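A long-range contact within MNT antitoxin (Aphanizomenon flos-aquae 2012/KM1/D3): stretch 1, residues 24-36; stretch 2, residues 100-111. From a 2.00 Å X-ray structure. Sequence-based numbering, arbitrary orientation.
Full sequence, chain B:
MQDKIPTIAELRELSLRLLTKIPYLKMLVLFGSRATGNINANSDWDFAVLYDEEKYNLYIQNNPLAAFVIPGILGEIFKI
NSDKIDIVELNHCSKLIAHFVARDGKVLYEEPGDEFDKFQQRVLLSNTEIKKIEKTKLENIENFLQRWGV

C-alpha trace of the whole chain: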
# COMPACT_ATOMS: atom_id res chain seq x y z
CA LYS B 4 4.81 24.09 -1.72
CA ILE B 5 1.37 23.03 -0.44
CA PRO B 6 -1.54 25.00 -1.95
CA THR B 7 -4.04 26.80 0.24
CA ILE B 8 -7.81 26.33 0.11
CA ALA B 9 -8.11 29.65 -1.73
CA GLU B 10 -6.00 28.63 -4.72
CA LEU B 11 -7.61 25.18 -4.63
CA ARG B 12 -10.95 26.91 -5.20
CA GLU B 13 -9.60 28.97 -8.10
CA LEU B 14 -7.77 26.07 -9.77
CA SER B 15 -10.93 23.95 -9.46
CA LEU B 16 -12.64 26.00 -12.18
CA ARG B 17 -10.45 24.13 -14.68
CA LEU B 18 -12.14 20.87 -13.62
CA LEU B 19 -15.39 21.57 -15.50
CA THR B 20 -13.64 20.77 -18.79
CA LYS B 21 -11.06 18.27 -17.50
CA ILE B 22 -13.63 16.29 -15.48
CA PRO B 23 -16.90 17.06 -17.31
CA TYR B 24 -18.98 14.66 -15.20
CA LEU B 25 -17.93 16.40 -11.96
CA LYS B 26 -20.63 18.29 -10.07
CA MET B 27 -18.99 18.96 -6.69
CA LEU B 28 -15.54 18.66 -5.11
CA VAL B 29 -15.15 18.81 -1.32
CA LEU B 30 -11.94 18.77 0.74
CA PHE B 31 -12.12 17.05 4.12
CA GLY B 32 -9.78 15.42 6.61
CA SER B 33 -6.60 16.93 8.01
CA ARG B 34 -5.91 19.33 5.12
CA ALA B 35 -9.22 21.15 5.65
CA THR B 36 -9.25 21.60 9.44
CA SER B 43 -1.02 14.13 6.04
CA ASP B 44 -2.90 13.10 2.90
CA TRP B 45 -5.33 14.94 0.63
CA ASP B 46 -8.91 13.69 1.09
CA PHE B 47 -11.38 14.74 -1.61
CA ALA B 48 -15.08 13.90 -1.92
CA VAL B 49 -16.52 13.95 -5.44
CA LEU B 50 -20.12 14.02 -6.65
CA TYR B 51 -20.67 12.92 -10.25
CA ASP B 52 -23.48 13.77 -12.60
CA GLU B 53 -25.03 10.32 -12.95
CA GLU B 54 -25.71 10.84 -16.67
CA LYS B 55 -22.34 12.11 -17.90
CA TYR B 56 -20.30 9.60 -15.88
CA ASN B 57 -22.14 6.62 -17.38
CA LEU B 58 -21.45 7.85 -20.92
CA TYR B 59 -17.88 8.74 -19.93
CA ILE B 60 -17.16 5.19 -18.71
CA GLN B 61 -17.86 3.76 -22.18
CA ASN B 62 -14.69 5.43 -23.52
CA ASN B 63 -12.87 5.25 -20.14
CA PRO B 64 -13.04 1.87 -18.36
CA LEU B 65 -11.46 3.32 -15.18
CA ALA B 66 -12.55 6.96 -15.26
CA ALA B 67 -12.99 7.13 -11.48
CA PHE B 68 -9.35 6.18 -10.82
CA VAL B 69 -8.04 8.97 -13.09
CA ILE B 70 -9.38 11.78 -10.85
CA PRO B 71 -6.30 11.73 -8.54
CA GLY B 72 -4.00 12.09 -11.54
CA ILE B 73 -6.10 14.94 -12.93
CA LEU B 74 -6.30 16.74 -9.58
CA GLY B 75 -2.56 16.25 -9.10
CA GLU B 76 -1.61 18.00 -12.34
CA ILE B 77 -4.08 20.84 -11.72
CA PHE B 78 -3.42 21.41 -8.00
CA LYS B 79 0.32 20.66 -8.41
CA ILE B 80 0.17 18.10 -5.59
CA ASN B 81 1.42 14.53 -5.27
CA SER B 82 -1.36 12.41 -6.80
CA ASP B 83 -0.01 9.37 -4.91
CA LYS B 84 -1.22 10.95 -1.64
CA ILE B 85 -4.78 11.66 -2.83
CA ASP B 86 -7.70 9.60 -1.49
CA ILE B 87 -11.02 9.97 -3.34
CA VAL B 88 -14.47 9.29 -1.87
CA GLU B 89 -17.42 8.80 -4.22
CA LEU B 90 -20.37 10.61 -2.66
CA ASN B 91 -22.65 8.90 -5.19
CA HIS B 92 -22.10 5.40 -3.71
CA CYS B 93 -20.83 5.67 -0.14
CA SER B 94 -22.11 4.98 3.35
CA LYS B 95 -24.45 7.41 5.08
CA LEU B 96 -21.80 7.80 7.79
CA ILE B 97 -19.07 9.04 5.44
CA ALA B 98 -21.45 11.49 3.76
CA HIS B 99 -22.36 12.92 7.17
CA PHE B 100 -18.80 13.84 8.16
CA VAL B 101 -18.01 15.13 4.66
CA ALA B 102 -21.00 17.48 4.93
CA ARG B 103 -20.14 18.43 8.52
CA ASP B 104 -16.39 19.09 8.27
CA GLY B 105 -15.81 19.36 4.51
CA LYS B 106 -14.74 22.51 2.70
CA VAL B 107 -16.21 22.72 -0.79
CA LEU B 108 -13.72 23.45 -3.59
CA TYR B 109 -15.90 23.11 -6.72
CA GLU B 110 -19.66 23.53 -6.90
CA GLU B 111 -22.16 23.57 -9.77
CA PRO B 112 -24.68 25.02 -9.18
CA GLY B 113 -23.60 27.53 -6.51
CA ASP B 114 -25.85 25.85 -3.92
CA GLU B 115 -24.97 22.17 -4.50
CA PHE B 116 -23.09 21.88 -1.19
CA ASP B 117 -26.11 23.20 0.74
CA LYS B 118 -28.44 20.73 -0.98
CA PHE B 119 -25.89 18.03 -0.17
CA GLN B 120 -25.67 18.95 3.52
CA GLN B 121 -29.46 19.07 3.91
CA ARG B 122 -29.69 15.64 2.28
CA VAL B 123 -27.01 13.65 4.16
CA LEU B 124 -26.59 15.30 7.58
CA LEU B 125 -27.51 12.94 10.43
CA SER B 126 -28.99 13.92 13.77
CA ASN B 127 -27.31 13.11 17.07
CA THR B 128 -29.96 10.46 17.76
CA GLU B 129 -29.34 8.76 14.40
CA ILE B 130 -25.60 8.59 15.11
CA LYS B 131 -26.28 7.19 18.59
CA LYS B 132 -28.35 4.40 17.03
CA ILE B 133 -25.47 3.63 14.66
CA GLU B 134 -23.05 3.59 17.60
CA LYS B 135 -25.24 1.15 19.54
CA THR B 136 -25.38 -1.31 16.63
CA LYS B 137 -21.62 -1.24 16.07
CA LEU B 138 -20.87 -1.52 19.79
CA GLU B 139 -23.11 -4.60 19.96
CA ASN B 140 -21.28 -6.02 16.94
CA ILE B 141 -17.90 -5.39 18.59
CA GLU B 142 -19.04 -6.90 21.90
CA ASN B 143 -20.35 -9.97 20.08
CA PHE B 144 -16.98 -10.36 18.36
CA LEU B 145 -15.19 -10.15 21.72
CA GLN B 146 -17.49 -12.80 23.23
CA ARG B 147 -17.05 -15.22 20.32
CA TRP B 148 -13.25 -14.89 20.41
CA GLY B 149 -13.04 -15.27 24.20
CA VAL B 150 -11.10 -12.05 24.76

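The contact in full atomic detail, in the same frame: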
# COMPACT_ATOMS: atom_id res chain seq x y z
N TYR B 24 -17.92 15.27 -15.99
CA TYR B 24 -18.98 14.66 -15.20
C TYR B 24 -18.95 15.09 -13.73
O TYR B 24 -19.77 14.60 -12.95
CB TYR B 24 -18.90 13.13 -15.29
CG TYR B 24 -17.55 12.56 -14.90
CD1 TYR B 24 -17.28 12.21 -13.58
CD2 TYR B 24 -16.55 12.37 -15.84
CE1 TYR B 24 -16.05 11.69 -13.22
CE2 TYR B 24 -15.32 11.84 -15.49
CZ TYR B 24 -15.08 11.51 -14.17
OH TYR B 24 -13.86 10.99 -13.82
N LEU B 25 -18.04 15.97 -13.35
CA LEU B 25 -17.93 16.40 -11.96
C LEU B 25 -18.96 17.47 -11.65
O LEU B 25 -19.14 18.42 -12.42
CB LEU B 25 -16.52 16.93 -11.68
CG LEU B 25 -16.23 17.28 -10.22
CD1 LEU B 25 -16.21 16.03 -9.36
CD2 LEU B 25 -14.91 18.03 -10.11
N LYS B 26 -19.65 17.31 -10.53
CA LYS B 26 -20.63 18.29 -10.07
C LYS B 26 -20.25 18.98 -8.77
O LYS B 26 -20.71 20.10 -8.52
CB LYS B 26 -22.00 17.62 -9.88
N MET B 27 -19.41 18.36 -7.94
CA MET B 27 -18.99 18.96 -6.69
C MET B 27 -17.69 18.32 -6.23
O MET B 27 -17.50 17.11 -6.38
CB MET B 27 -20.07 18.81 -5.61
CG MET B 27 -19.78 19.57 -4.32
SD MET B 27 -21.10 19.40 -3.10
CE MET B 27 -21.06 17.64 -2.78
N LEU B 28 -16.80 19.13 -5.67
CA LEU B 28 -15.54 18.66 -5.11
C LEU B 28 -15.40 19.26 -3.72
O LEU B 28 -15.44 20.48 -3.56
CB LEU B 28 -14.35 19.07 -5.98
CG LEU B 28 -12.97 18.71 -5.43
CD1 LEU B 28 -12.76 17.21 -5.42
CD2 LEU B 28 -11.87 19.41 -6.23
N VAL B 29 -15.22 18.40 -2.71
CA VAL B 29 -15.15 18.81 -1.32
C VAL B 29 -13.85 18.29 -0.72
O VAL B 29 -13.51 17.11 -0.89
CB VAL B 29 -16.36 18.32 -0.51
CG1 VAL B 29 -16.28 18.82 0.92
CG2 VAL B 29 -17.66 18.76 -1.16
N LEU B 30 -13.14 19.15 -0.01
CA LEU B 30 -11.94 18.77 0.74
C LEU B 30 -12.32 18.53 2.19
O LEU B 30 -12.99 19.36 2.81
CB LEU B 30 -10.86 19.84 0.64
CG LEU B 30 -9.59 19.59 1.46
CD1 LEU B 30 -8.71 18.53 0.80
CD2 LEU B 30 -8.82 20.88 1.68
N PHE B 31 -11.88 17.39 2.73
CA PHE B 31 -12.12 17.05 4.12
C PHE B 31 -10.86 16.38 4.68
O PHE B 31 -9.87 16.19 3.97
CB PHE B 31 -13.35 16.14 4.28
CG PHE B 31 -13.21 14.80 3.61
CD1 PHE B 31 -13.48 14.64 2.26
CD2 PHE B 31 -12.81 13.69 4.34
CE1 PHE B 31 -13.36 13.41 1.65
CE2 PHE B 31 -12.69 12.45 3.73
CZ PHE B 31 -12.96 12.31 2.39
N GLY B 32 -10.91 16.04 5.96
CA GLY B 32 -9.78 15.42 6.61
C GLY B 32 -8.85 16.43 7.27
O GLY B 32 -9.29 17.49 7.72
N SER B 33 -7.56 16.10 7.30
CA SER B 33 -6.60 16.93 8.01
C SER B 33 -6.34 18.24 7.26
O SER B 33 -6.20 19.30 7.87
CB SER B 33 -5.30 16.16 8.22
N ARG B 34 -6.25 18.16 5.93
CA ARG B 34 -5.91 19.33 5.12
C ARG B 34 -6.91 20.47 5.31
O ARG B 34 -6.54 21.65 5.29
CB ARG B 34 -5.83 18.94 3.64
CG ARG B 34 -4.72 17.95 3.30
CD ARG B 34 -3.33 18.57 3.45
NE ARG B 34 -2.28 17.64 3.02
CZ ARG B 34 -0.98 17.93 3.01
NH1 ARG B 34 -0.56 19.12 3.42
NH2 ARG B 34 -0.11 17.02 2.60
N ALA B 35 -8.19 20.13 5.49
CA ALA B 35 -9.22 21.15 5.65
C ALA B 35 -9.11 21.83 7.01
O ALA B 35 -8.91 23.05 7.09
CB ALA B 35 -10.61 20.53 5.47
N THR B 36 -9.26 21.07 8.08
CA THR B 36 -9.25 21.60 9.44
C THR B 36 -7.83 21.83 9.93
O THR B 36 -6.96 22.27 9.18
CB THR B 36 -9.99 20.67 10.43
OG1 THR B 36 -9.29 19.42 10.53
CG2 THR B 36 -11.43 20.41 9.98
N PHE B 100 -19.99 13.11 7.73
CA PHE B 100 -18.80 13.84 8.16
C PHE B 100 -18.22 14.69 7.03
O PHE B 100 -17.58 15.72 7.30
CB PHE B 100 -17.75 12.87 8.70
CG PHE B 100 -18.15 12.20 9.98
CD1 PHE B 100 -18.04 12.87 11.19
CD2 PHE B 100 -18.65 10.91 9.98
CE1 PHE B 100 -18.42 12.26 12.37
CE2 PHE B 100 -19.03 10.29 11.16
CZ PHE B 100 -18.91 10.97 12.36
N VAL B 101 -18.42 14.29 5.78
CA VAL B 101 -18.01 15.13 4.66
C VAL B 101 -18.84 16.41 4.62
O VAL B 101 -18.32 17.50 4.38
CB VAL B 101 -18.09 14.35 3.34
CG1 VAL B 101 -17.93 15.29 2.15
CG2 VAL B 101 -17.02 13.26 3.30
N ALA B 102 -20.15 16.29 4.89
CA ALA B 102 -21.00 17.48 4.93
C ALA B 102 -20.73 18.33 6.16
O ALA B 102 -20.88 19.55 6.11
CB ALA B 102 -22.47 17.06 4.88
N ARG B 103 -20.33 17.70 7.27
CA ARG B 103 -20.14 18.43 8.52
C ARG B 103 -18.81 19.18 8.54
O ARG B 103 -18.77 20.36 8.92
CB ARG B 103 -20.22 17.46 9.71
CG ARG B 103 -20.40 18.15 11.05
CD ARG B 103 -20.19 17.19 12.21
NE ARG B 103 -18.79 16.79 12.33
CZ ARG B 103 -18.31 16.02 13.30
NH1 ARG B 103 -19.13 15.55 14.24
NH2 ARG B 103 -17.02 15.71 13.33
N ASP B 104 -17.73 18.52 8.15
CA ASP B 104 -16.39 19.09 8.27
C ASP B 104 -15.76 19.44 6.92
O ASP B 104 -14.66 20.00 6.90
CB ASP B 104 -15.46 18.13 9.02
CG ASP B 104 -15.92 17.87 10.45
OD1 ASP B 104 -16.52 18.78 11.07
OD2 ASP B 104 -15.66 16.76 10.97
N GLY B 105 -16.42 19.13 5.81
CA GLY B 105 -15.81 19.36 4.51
C GLY B 105 -15.84 20.82 4.09
O GLY B 105 -16.72 21.59 4.47
N LYS B 106 -14.84 21.19 3.29
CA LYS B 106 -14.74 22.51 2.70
C LYS B 106 -14.85 22.37 1.19
O LYS B 106 -13.99 21.76 0.56
CB LYS B 106 -13.42 23.18 3.09
CG LYS B 106 -13.25 23.38 4.59
CD LYS B 106 -11.95 24.09 4.92
CE LYS B 106 -11.83 24.34 6.42
NZ LYS B 106 -10.56 25.05 6.76
N VAL B 107 -15.92 22.92 0.62
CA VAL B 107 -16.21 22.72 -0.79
C VAL B 107 -15.22 23.50 -1.64
O VAL B 107 -14.94 24.68 -1.38
CB VAL B 107 -17.66 23.10 -1.11
CG1 VAL B 107 -17.96 24.53 -0.65
CG2 VAL B 107 -17.96 22.93 -2.58
N LEU B 108 -14.66 22.84 -2.66
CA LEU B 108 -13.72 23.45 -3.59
C LEU B 108 -14.34 23.76 -4.95
O LEU B 108 -14.01 24.79 -5.55
CB LEU B 108 -12.51 22.54 -3.80
CG LEU B 108 -11.70 22.22 -2.54
CD1 LEU B 108 -10.61 21.22 -2.86
CD2 LEU B 108 -11.12 23.50 -1.96
N TYR B 109 -15.20 22.89 -5.46
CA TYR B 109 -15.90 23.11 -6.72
C TYR B 109 -17.38 22.82 -6.51
O TYR B 109 -17.74 21.90 -5.77
CB TYR B 109 -15.33 22.21 -7.84
CG TYR B 109 -16.14 22.26 -9.12
CD1 TYR B 109 -16.08 23.38 -9.95
CD2 TYR B 109 -16.95 21.20 -9.49
CE1 TYR B 109 -16.82 23.43 -11.12
CE2 TYR B 109 -17.69 21.25 -10.66
CZ TYR B 109 -17.62 22.37 -11.47
OH TYR B 109 -18.35 22.42 -12.63
N GLU B 110 -18.23 23.61 -7.16
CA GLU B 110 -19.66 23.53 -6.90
C GLU B 110 -20.43 24.05 -8.10
O GLU B 110 -20.29 25.22 -8.46
CB GLU B 110 -20.00 24.33 -5.64
CG GLU B 110 -21.32 23.95 -4.99
CD GLU B 110 -21.63 24.81 -3.78
OE1 GLU B 110 -20.80 25.67 -3.42
OE2 GLU B 110 -22.72 24.64 -3.18
N GLU B 111 -21.24 23.18 -8.71
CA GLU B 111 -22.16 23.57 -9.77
C GLU B 111 -23.48 22.84 -9.57
O GLU B 111 -23.52 21.60 -9.64
CB GLU B 111 -21.58 23.26 -11.15
CG GLU B 111 -22.18 24.09 -12.29
CD GLU B 111 -23.63 23.74 -12.59
OE1 GLU B 111 -23.95 22.54 -12.63
OE2 GLU B 111 -24.44 24.68 -12.77

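The two stretches join as neighbouring antiparallel strands, interrupted by a beta bulge and flanked by apolar side chains, with the helix at the start of the second stretch packing against the end of the strand in the first, at Val29 and Phe31. Together they bury 843 Å² between them. Leu30 and Lys106 form a hydrogen-bonded pair, Leu30 N donating to Lys106 O (2.8 Å) and Lys106 N to Leu30 O (2.6 Å). At the bulge, Leu28 O accepts from both Leu108 N (2.6 Å) and Tyr109 N (3.1 Å), so one carbonyl serves two consecutive amides and the register shifts by one residue. Leu28 N returns a bond to Tyr109 O (2.9 Å), and Glu111 N to Lys26 O (3.1 Å) continues the ladder.

The side chains of Leu28, Leu30, Lys106 and Tyr109 lie on one face. Leu28, Val29 and Leu30 are buried, where apolar side chains can pack without leaving a polar group unpaired. Leu108, at the corner of the chain, points toward stretch 1 and fills the space beside the two leucines: its CD1 lies 3.8 Å from Leu30 CB and its CB 4.0 Å from Leu28 CD2. Tyr109 is buried, with CD2 3.8 Å from Leu25 CD2; its ring edge meets Leu25 O, at 3.6 Å from CE2. Lys106 is partly exposed, and its long side chain, extended beyond chi1, suits a place where the aliphatic part can pack while the amine reaches a carbonyl: Lys106 CD lies 3.8 Å from Ala35 CB before Lys106 NZ donates to Ala35 O at 2.6 Å.

On the other face, Met27 CG approaches Val107 CG2 (4.2 Å), and Val29 CG1 lies 4.1 Å from Val101 CG1, linking strand to helix. Val101 also places CG2 over one face of the Phe31 ring, 4.0 Å from its centroid, in a CH-pi contact. Between helix and strand, Gly105 allows close approach: its CA is 3.3 Å from Leu30 O, and a CB there would clash with Val29 CG1 and Val101 O.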